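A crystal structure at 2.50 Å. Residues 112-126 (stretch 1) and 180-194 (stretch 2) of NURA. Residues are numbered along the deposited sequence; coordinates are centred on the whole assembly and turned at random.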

# COMPACT_ATOMS: atom_id res chain seq x y z
N MSE A 112 -2.79 14.29 -5.88
CA MSE A 112 -3.95 13.95 -6.68
C MSE A 112 -5.21 14.57 -6.05
O MSE A 112 -5.98 15.21 -6.75
CB MSE A 112 -4.07 12.44 -6.82
CG MSE A 112 -5.29 11.95 -7.62
SE MSE A 112 -5.67 10.03 -7.24
CE MSE A 112 -5.83 10.27 -5.29
N GLU A 113 -5.39 14.41 -4.74
CA GLU A 113 -6.54 14.97 -4.06
C GLU A 113 -6.62 16.51 -4.26
O GLU A 113 -7.66 17.06 -4.59
CB GLU A 113 -6.53 14.51 -2.59
CG GLU A 113 -7.30 13.08 -2.38
CD GLU A 113 -6.50 11.96 -1.59
OE1 GLU A 113 -5.50 12.28 -0.89
OE2 GLU A 113 -6.89 10.75 -1.68
N ALA A 114 -5.48 17.19 -4.14
CA ALA A 114 -5.38 18.60 -4.48
C ALA A 114 -6.02 18.97 -5.83
O ALA A 114 -6.74 19.96 -5.90
CB ALA A 114 -3.95 19.02 -4.45
N LEU A 115 -5.77 18.20 -6.88
CA LEU A 115 -6.26 18.55 -8.21
C LEU A 115 -7.76 18.32 -8.32
O LEU A 115 -8.48 19.11 -8.96
CB LEU A 115 -5.54 17.75 -9.30
CG LEU A 115 -4.04 18.03 -9.49
CD1 LEU A 115 -3.48 17.06 -10.54
CD2 LEU A 115 -3.76 19.46 -9.87
N GLU A 116 -8.24 17.24 -7.70
CA GLU A 116 -9.67 16.99 -7.61
C GLU A 116 -10.34 18.19 -6.97
O GLU A 116 -11.19 18.83 -7.58
CB GLU A 116 -9.98 15.74 -6.78
CG GLU A 116 -9.66 14.47 -7.46
CD GLU A 116 -9.75 13.23 -6.58
OE1 GLU A 116 -10.79 12.94 -6.01
OE2 GLU A 116 -8.77 12.50 -6.49
N LEU A 117 -9.93 18.50 -5.74
CA LEU A 117 -10.59 19.55 -4.99
C LEU A 117 -10.46 20.87 -5.71
O LEU A 117 -11.41 21.64 -5.73
CB LEU A 117 -10.03 19.69 -3.59
CG LEU A 117 -10.10 18.47 -2.65
CD1 LEU A 117 -9.22 18.83 -1.46
CD2 LEU A 117 -11.57 18.02 -2.23
N SER A 118 -9.32 21.15 -6.35
CA SER A 118 -9.30 22.41 -7.09
C SER A 118 -10.22 22.41 -8.33
O SER A 118 -10.68 23.45 -8.73
CB SER A 118 -7.89 22.86 -7.42
OG SER A 118 -7.43 22.19 -8.56
N LEU A 119 -10.50 21.27 -8.94
CA LEU A 119 -11.47 21.24 -10.04
C LEU A 119 -12.90 21.39 -9.51
O LEU A 119 -13.80 21.90 -10.19
CB LEU A 119 -11.35 19.95 -10.87
CG LEU A 119 -10.09 19.81 -11.72
CD1 LEU A 119 -9.99 18.46 -12.41
CD2 LEU A 119 -10.11 20.87 -12.76
N ALA A 120 -13.12 20.97 -8.28
CA ALA A 120 -14.43 21.20 -7.67
C ALA A 120 -14.67 22.72 -7.55
O ALA A 120 -15.80 23.20 -7.71
CB ALA A 120 -14.51 20.52 -6.30
N LEU A 121 -13.63 23.49 -7.30
CA LEU A 121 -13.78 24.93 -7.26
C LEU A 121 -13.84 25.48 -8.66
O LEU A 121 -14.61 26.40 -8.93
CB LEU A 121 -12.64 25.60 -6.53
CG LEU A 121 -12.68 25.37 -5.03
CD1 LEU A 121 -11.29 25.64 -4.49
CD2 LEU A 121 -13.72 26.25 -4.32
N ARG A 122 -13.05 24.95 -9.57
CA ARG A 122 -13.16 25.41 -10.93
C ARG A 122 -14.59 25.25 -11.48
O ARG A 122 -15.20 26.23 -11.84
CB ARG A 122 -12.15 24.71 -11.84
CG ARG A 122 -11.92 25.45 -13.15
CD ARG A 122 -10.76 24.88 -13.93
NE ARG A 122 -10.99 24.99 -15.37
CZ ARG A 122 -10.26 24.41 -16.32
NH1 ARG A 122 -9.21 23.65 -16.01
NH2 ARG A 122 -10.60 24.59 -17.60
N ASP A 123 -15.12 24.04 -11.52
CA ASP A 123 -16.31 23.79 -12.33
C ASP A 123 -17.53 23.50 -11.51
O ASP A 123 -18.57 23.20 -12.07
CB ASP A 123 -16.08 22.62 -13.29
CG ASP A 123 -14.84 22.79 -14.18
OD1 ASP A 123 -14.67 23.87 -14.80
OD2 ASP A 123 -14.05 21.84 -14.27
N GLY A 124 -17.41 23.60 -10.19
CA GLY A 124 -18.54 23.25 -9.32
C GLY A 124 -19.81 24.03 -9.57
O GLY A 124 -20.90 23.48 -9.56
N SER A 125 -19.66 25.32 -9.82
CA SER A 125 -20.78 26.22 -10.01
C SER A 125 -21.51 25.97 -11.31
O SER A 125 -22.55 26.55 -11.52
CB SER A 125 -20.28 27.64 -9.96
OG SER A 125 -19.09 27.73 -10.70
N LYS A 126 -21.00 25.10 -12.17
CA LYS A 126 -21.71 24.77 -13.40
C LYS A 126 -22.84 23.73 -13.22
O LYS A 126 -23.53 23.38 -14.19
CB LYS A 126 -20.72 24.29 -14.46
CG LYS A 126 -19.58 25.25 -14.63
CD LYS A 126 -18.89 25.10 -15.95
CE LYS A 126 -17.79 26.17 -16.13
NZ LYS A 126 -16.64 25.96 -15.23
N LEU A 180 -2.42 20.14 4.62
CA LEU A 180 -3.01 21.46 4.89
C LEU A 180 -3.76 22.00 3.67
O LEU A 180 -4.93 22.40 3.78
CB LEU A 180 -1.95 22.47 5.32
CG LEU A 180 -1.88 22.83 6.80
CD1 LEU A 180 -0.90 23.98 7.00
CD2 LEU A 180 -3.25 23.24 7.37
N LEU A 181 -3.10 21.99 2.51
CA LEU A 181 -3.73 22.44 1.27
C LEU A 181 -5.10 21.80 1.03
O LEU A 181 -6.09 22.48 0.73
CB LEU A 181 -2.82 22.15 0.06
CG LEU A 181 -3.33 22.74 -1.26
CD1 LEU A 181 -3.64 24.23 -1.10
CD2 LEU A 181 -2.36 22.50 -2.40
N ASN A 182 -5.17 20.49 1.17
CA ASN A 182 -6.45 19.82 1.04
C ASN A 182 -7.50 20.33 2.05
O ASN A 182 -8.64 20.58 1.67
CB ASN A 182 -6.27 18.33 1.18
CG ASN A 182 -5.40 17.76 0.11
OD1 ASN A 182 -5.18 18.39 -0.91
ND2 ASN A 182 -4.90 16.56 0.33
N GLN A 183 -7.12 20.51 3.31
CA GLN A 183 -8.05 21.00 4.33
C GLN A 183 -8.58 22.40 3.97
O GLN A 183 -9.77 22.68 4.13
CB GLN A 183 -7.42 21.00 5.73
CG GLN A 183 -7.24 19.60 6.32
CD GLN A 183 -6.63 19.56 7.73
OE1 GLN A 183 -6.11 20.56 8.25
NE2 GLN A 183 -6.71 18.40 8.36
N PHE A 184 -7.70 23.24 3.46
CA PHE A 184 -8.05 24.58 3.04
C PHE A 184 -8.92 24.54 1.81
O PHE A 184 -9.91 25.28 1.72
CB PHE A 184 -6.77 25.38 2.79
CG PHE A 184 -7.00 26.74 2.17
CD1 PHE A 184 -7.47 27.81 2.94
CD2 PHE A 184 -6.71 26.96 0.83
CE1 PHE A 184 -7.65 29.06 2.37
CE2 PHE A 184 -6.88 28.23 0.26
CZ PHE A 184 -7.35 29.27 1.03
N LEU A 185 -8.61 23.65 0.88
CA LEU A 185 -9.45 23.44 -0.31
C LEU A 185 -10.85 22.88 -0.02
O LEU A 185 -11.84 23.33 -0.63
CB LEU A 185 -8.71 22.53 -1.28
CG LEU A 185 -7.55 23.25 -1.94
CD1 LEU A 185 -6.73 22.26 -2.74
CD2 LEU A 185 -8.03 24.41 -2.83
N VAL A 186 -10.96 21.89 0.86
CA VAL A 186 -12.30 21.42 1.27
C VAL A 186 -13.04 22.59 1.85
O VAL A 186 -14.20 22.81 1.55
CB VAL A 186 -12.24 20.33 2.34
CG1 VAL A 186 -13.59 20.12 2.97
CG2 VAL A 186 -11.72 19.03 1.73
N SER A 187 -12.35 23.37 2.68
CA SER A 187 -13.02 24.47 3.38
C SER A 187 -13.62 25.51 2.46
O SER A 187 -14.66 26.07 2.77
CB SER A 187 -12.05 25.16 4.35
OG SER A 187 -11.71 24.25 5.36
N LYS A 188 -12.96 25.78 1.34
CA LYS A 188 -13.49 26.72 0.36
C LYS A 188 -14.72 26.13 -0.31
O LYS A 188 -15.71 26.81 -0.52
CB LYS A 188 -12.43 27.10 -0.67
CG LYS A 188 -11.24 27.85 -0.02
CD LYS A 188 -10.93 29.21 -0.68
CE LYS A 188 -12.04 30.26 -0.46
NZ LYS A 188 -11.89 31.05 0.80
N ILE A 189 -14.65 24.83 -0.62
CA ILE A 189 -15.74 24.14 -1.29
C ILE A 189 -17.02 24.17 -0.44
O ILE A 189 -18.09 24.49 -0.92
CB ILE A 189 -15.33 22.72 -1.65
CG1 ILE A 189 -14.22 22.76 -2.70
CG2 ILE A 189 -16.50 21.95 -2.19
CD1 ILE A 189 -13.45 21.41 -2.86
N ILE A 190 -16.87 23.86 0.84
CA ILE A 190 -17.95 23.87 1.79
C ILE A 190 -18.58 25.23 1.88
O ILE A 190 -19.80 25.35 1.87
CB ILE A 190 -17.49 23.49 3.21
CG1 ILE A 190 -16.91 22.08 3.23
CG2 ILE A 190 -18.67 23.55 4.18
CD1 ILE A 190 -17.86 21.02 2.71
N GLU A 191 -17.79 26.27 1.97
CA GLU A 191 -18.40 27.60 2.08
C GLU A 191 -19.04 28.12 0.79
O GLU A 191 -19.99 28.86 0.86
CB GLU A 191 -17.43 28.62 2.69
CG GLU A 191 -16.27 29.00 1.81
CD GLU A 191 -15.45 30.12 2.42
OE1 GLU A 191 -16.05 31.06 2.99
OE2 GLU A 191 -14.20 30.05 2.31
N GLU A 192 -18.53 27.74 -0.37
CA GLU A 192 -19.10 28.19 -1.63
C GLU A 192 -20.30 27.31 -2.03
O GLU A 192 -21.25 27.76 -2.70
CB GLU A 192 -18.01 28.22 -2.72
CG GLU A 192 -18.54 28.34 -4.17
CD GLU A 192 -17.45 28.67 -5.21
OE1 GLU A 192 -16.24 28.75 -4.87
OE2 GLU A 192 -17.83 28.87 -6.39
N TYR A 193 -20.29 26.05 -1.62
CA TYR A 193 -21.29 25.13 -2.12
C TYR A 193 -22.08 24.41 -1.05
O TYR A 193 -22.81 23.48 -1.39
CB TYR A 193 -20.64 24.10 -3.02
CG TYR A 193 -19.91 24.66 -4.20
CD1 TYR A 193 -20.60 25.16 -5.29
CD2 TYR A 193 -18.52 24.65 -4.25
CE1 TYR A 193 -19.94 25.66 -6.42
CE2 TYR A 193 -17.84 25.15 -5.38
CZ TYR A 193 -18.57 25.65 -6.46
OH TYR A 193 -17.91 26.14 -7.56
N ASP A 194 -21.96 24.83 0.21
CA ASP A 194 -22.91 24.46 1.29
C ASP A 194 -23.35 22.99 1.14
O ASP A 194 -22.50 22.13 0.95
CB ASP A 194 -24.14 25.40 1.34
CG ASP A 194 -23.84 26.79 2.02
OD1 ASP A 194 -22.66 27.25 2.00
OD2 ASP A 194 -24.82 27.42 2.58

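The most unusual feature of this contact is the place where Tyr 193 meets a glycine at the far end of the packed helices. The tyrosine points its CA-to-CB bond toward the other stretch and fills the space that a side chain on Gly 124 would need: an ideal CB there would lie 2.6 Å from Tyr 193 CZ, a clash, and would also strike Ala 120 O, four residues earlier in the same stretch, at 2.3 Å. With no side chain in the way, Tyr 193 OH comes to 3.4 Å from Gly 124 CA and 3.0 Å from Ser 125 N. Tyr 193 OH is also 3.0 Å from Glu 192 OE2, so the tyrosine's polar end lies beside a backbone nitrogen and a carboxylate, though the geometry does not settle how these atoms are bonded.

The rest is a lesson in nearly parallel packing. The two helices run in the same direction, 22° apart, with axes approaching to 9.4 Å, and their register advances by three or four residues at a time: Ala 114 with Asn 182, Leu 117 with Leu 185, Leu 121 with Ile 189. That spacing, close to one helical turn, keeps successive residues on the shared face.

Two leucines act as knobs. Leu 117 sits among Asn 182, Leu 185, Val 186 and Ile 189; its CD1 lies 3.7 Å from Leu 185 CB and 4.1 Å from Val 186 CG2. One turn later, Leu 121 enters the hole formed by Leu 185, Lys 188, Ile 189 and Glu 192. Its CA-to-CB bond points sideways, but the end of the side chain comes nearer, bringing Leu 121 CD1 to 3.9 Å from Leu 185 CD2 and Leu 121 CG to 3.8 Å from Ile 189 CG1. Leu 185 and Ile 189 thus line both holes. Ile 189 also reaches a smaller neighbour, its CD1 lying 3.7 Å from Ala 120 CB.

At the other end, small and polar groups meet. Asn 182 OD1 approaches Ala 114 N to 3.5 Å, but the angle is poor and no hydrogen bond forms. Indeed, no clear hydrogen bond and no salt bridge crosses between the stretches, so the 660 Å² they bury, both sides summed, rests largely on shape and apolar packing.

The charge of Lys 188 is handled locally. Lys 188 points its CA-to-CB bond toward the partner, leaving Lys 188 CB 4.0 Å from Leu 121 CD2, yet its end leads away, and Lys 188 NZ forms a salt bridge with Glu 191 OE2 at 2.9 Å. The lysine's root thus joins the packing while its charge pairs within its own helix.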